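Local structure of ribokinase (Staphylococcus aureus, 3RY7) at residues Phe71-Phe76 with Ser84-Thr89. The protein catalyses the ATP- and magnesium-dependent phosphorylation of D-ribose at O-5, giving D-ribose 5-phosphate for nucleotide synthesis and the pentose phosphate pathway. Numbering follows the deposited sequence.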
loop_
_atom_site.group_PDB
_atom_site.type_symbol
_atom_site.label_atom_id
_atom_site.label_comp_id
_atom_site.label_asym_id
_atom_site.label_seq_id
_atom_site.Cartn_x
_atom_site.Cartn_y
_atom_site.Cartn_z
ATOM N N PHE A 71 -3.429 -10.191 17.266
ATOM C CA PHE A 71 -3.980 -9.466 16.130
ATOM C C PHE A 71 -3.866 -10.309 14.872
ATOM O O PHE A 71 -4.722 -10.240 13.987
ATOM C CB PHE A 71 -3.340 -8.089 15.949
ATOM C CG PHE A 71 -1.925 -8.124 15.459
ATOM C CD1 PHE A 71 -0.869 -8.234 16.351
ATOM C CD2 PHE A 71 -1.647 -8.012 14.107
ATOM C CE1 PHE A 71 0.441 -8.249 15.906
ATOM C CE2 PHE A 71 -0.343 -8.026 13.651
ATOM C CZ PHE A 71 0.707 -8.148 14.551
ATOM N N ILE A 72 -2.818 -11.119 14.808
ATOM C CA ILE A 72 -2.654 -12.058 13.709
ATOM C C ILE A 72 -3.754 -13.107 13.728
ATOM O O ILE A 72 -4.328 -13.417 12.705
ATOM C CB ILE A 72 -1.276 -12.750 13.754
ATOM C CG1 ILE A 72 -0.163 -11.703 13.883
ATOM C CG2 ILE A 72 -1.088 -13.630 12.521
ATOM C CD1 ILE A 72 1.257 -12.302 14.035
ATOM N N LEU A 73 -4.059 -13.643 14.904
ATOM C CA LEU A 73 -5.116 -14.642 15.011
ATOM C C LEU A 73 -6.428 -14.092 14.462
ATOM O O LEU A 73 -7.207 -14.811 13.828
ATOM C CB LEU A 73 -5.292 -15.102 16.457
ATOM C CG LEU A 73 -4.046 -15.681 17.142
ATOM C CD1 LEU A 73 -4.324 -16.083 18.592
ATOM C CD2 LEU A 73 -3.499 -16.855 16.363
ATOM N N GLU A 74 -6.677 -12.810 14.706
ATOM C CA GLU A 74 -7.865 -12.177 14.148
ATOM C C GLU A 74 -7.820 -12.175 12.619
ATOM O O GLU A 74 -8.824 -12.419 11.950
ATOM C CB GLU A 74 -8.028 -10.756 14.691
ATOM C CG GLU A 74 -9.225 -10.604 15.612
ATOM C CD GLU A 74 -10.540 -11.011 14.946
ATOM O OE1 GLU A 74 -10.906 -10.428 13.890
ATOM O OE2 GLU A 74 -11.217 -11.912 15.496
ATOM N N ASP A 75 -6.648 -11.898 12.062
ATOM C CA ASP A 75 -6.500 -11.929 10.613
ATOM C C ASP A 75 -6.725 -13.339 10.074
ATOM O O ASP A 75 -7.322 -13.511 9.006
ATOM C CB ASP A 75 -5.143 -11.367 10.187
ATOM C CG ASP A 75 -5.049 -9.866 10.395
ATOM O OD1 ASP A 75 -6.081 -9.186 10.220
ATOM O OD2 ASP A 75 -3.956 -9.370 10.747
ATOM N N PHE A 76 -6.273 -14.344 10.824
ATOM C CA PHE A 76 -6.501 -15.727 10.424
ATOM C C PHE A 76 -8.005 -15.970 10.319
ATOM O O PHE A 76 -8.491 -16.534 9.328
ATOM C CB PHE A 76 -5.878 -16.723 11.414
ATOM C CG PHE A 76 -4.364 -16.748 11.400
ATOM C CD1 PHE A 76 -3.653 -16.252 10.320
ATOM C CD2 PHE A 76 -3.658 -17.296 12.460
ATOM C CE1 PHE A 76 -2.267 -16.287 10.309
ATOM C CE2 PHE A 76 -2.266 -17.342 12.454
ATOM C CZ PHE A 76 -1.570 -16.840 11.376
ATOM N N SER A 84 -8.393 -24.237 14.946
ATOM C CA SER A 84 -8.591 -25.276 15.966
ATOM C C SER A 84 -7.316 -25.913 16.494
ATOM O O SER A 84 -7.294 -26.455 17.603
ATOM C CB SER A 84 -9.452 -26.409 15.410
ATOM O OG SER A 84 -10.713 -25.934 15.019
ATOM N N TYR A 85 -6.259 -25.876 15.695
ATOM C CA TYR A 85 -5.065 -26.626 16.032
ATOM C C TYR A 85 -3.881 -25.743 16.405
ATOM O O TYR A 85 -2.782 -26.233 16.626
ATOM C CB TYR A 85 -4.729 -27.609 14.903
ATOM C CG TYR A 85 -5.871 -28.582 14.639
ATOM C CD1 TYR A 85 -6.012 -29.744 15.401
ATOM C CD2 TYR A 85 -6.834 -28.317 13.664
ATOM C CE1 TYR A 85 -7.066 -30.630 15.183
ATOM C CE2 TYR A 85 -7.896 -29.200 13.434
ATOM C CZ TYR A 85 -8.001 -30.355 14.197
ATOM O OH TYR A 85 -9.038 -31.233 13.977
ATOM N N ILE A 86 -4.116 -24.439 16.505
ATOM C CA ILE A 86 -3.057 -23.544 16.962
ATOM C C ILE A 86 -2.731 -23.793 18.435
ATOM O O ILE A 86 -3.626 -23.893 19.278
ATOM C CB ILE A 86 -3.434 -22.074 16.772
ATOM C CG1 ILE A 86 -3.569 -21.761 15.286
ATOM C CG2 ILE A 86 -2.390 -21.168 17.430
ATOM C CD1 ILE A 86 -4.014 -20.349 15.016
ATOM N N ILE A 87 -1.443 -23.887 18.732
ATOM C CA ILE A 87 -0.950 -24.219 20.057
ATOM C C ILE A 87 -0.386 -22.982 20.751
ATOM O O ILE A 87 0.296 -22.182 20.116
ATOM C CB ILE A 87 0.181 -25.259 19.942
ATOM C CG1 ILE A 87 -0.323 -26.511 19.232
ATOM C CG2 ILE A 87 0.754 -25.614 21.315
ATOM C CD1 ILE A 87 0.633 -26.999 18.168
ATOM N N LYS A 88 -0.669 -22.827 22.045
ATOM C CA LYS A 88 -0.068 -21.746 22.845
ATOM C C LYS A 88 0.761 -22.344 23.949
ATOM O O LYS A 88 0.333 -23.287 24.610
ATOM C CB LYS A 88 -1.121 -20.825 23.454
ATOM C CG LYS A 88 -2.012 -20.158 22.433
ATOM C CD LYS A 88 -2.823 -19.022 23.051
ATOM C CE LYS A 88 -3.936 -18.556 22.116
ATOM N NZ LYS A 88 -4.720 -17.406 22.688
ATOM N N THR A 89 1.951 -21.801 24.144
ATOM C CA THR A 89 2.859 -22.334 25.137
ATOM C C THR A 89 3.469 -21.209 25.964
ATOM O O THR A 89 3.699 -20.102 25.452
ATOM C CB THR A 89 3.995 -23.110 24.499
ATOM O OG1 THR A 89 4.807 -23.660 25.534
ATOM C CG2 THR A 89 4.858 -22.210 23.611
#
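The phenyl ring of F76 meets I86 CD1 obliquely, with its CD2 4.0 Å from that methyl. One face of this ring has the carbonyl oxygen of I72 above it, offset toward the rim. F59 meets F76 with its ring plane roughly perpendicular, and A44 and I48 of helix 42-52 also touch the phenylalanine. I86 CD1 is shared: besides the ring it reaches L73, whose CD2 lies 3.8 Å away, and the two side chains cross at a slant and meet through their terminal methyls. I86 points at the helix from its CB on; CG1 anti to the carbonyl carbon (chi1 -65°) and CD1 anti to CA (chi2 177°) extend that reach to the terminal methyl. Beyond CB the K88 chain is extended, bringing NZ to 4.3 Å from L73 CD1, a loose contact at the margin and not a polar bond. At the backbone the segments stay well apart, with 9.3 Å between L73 CA and I86 CA, their nearest pair, and just 133 Å² is buried in all. Helix 70-78 is the crossover of the beta-alpha-beta unit formed with strands 56-64 and 87-89, the latter an outermost strand of the large sheet; I86 precedes that strand and also touches T61 of strand 56-64. F76 packs against A44, a residue probably involved in substrate binding. The closest contacts are methyl to methyl and methyl to ring, without hydrogen bond or salt bridge between the segments, which suggests a small apolar contact held by dispersion and shape, with the exposed K88 at its margin.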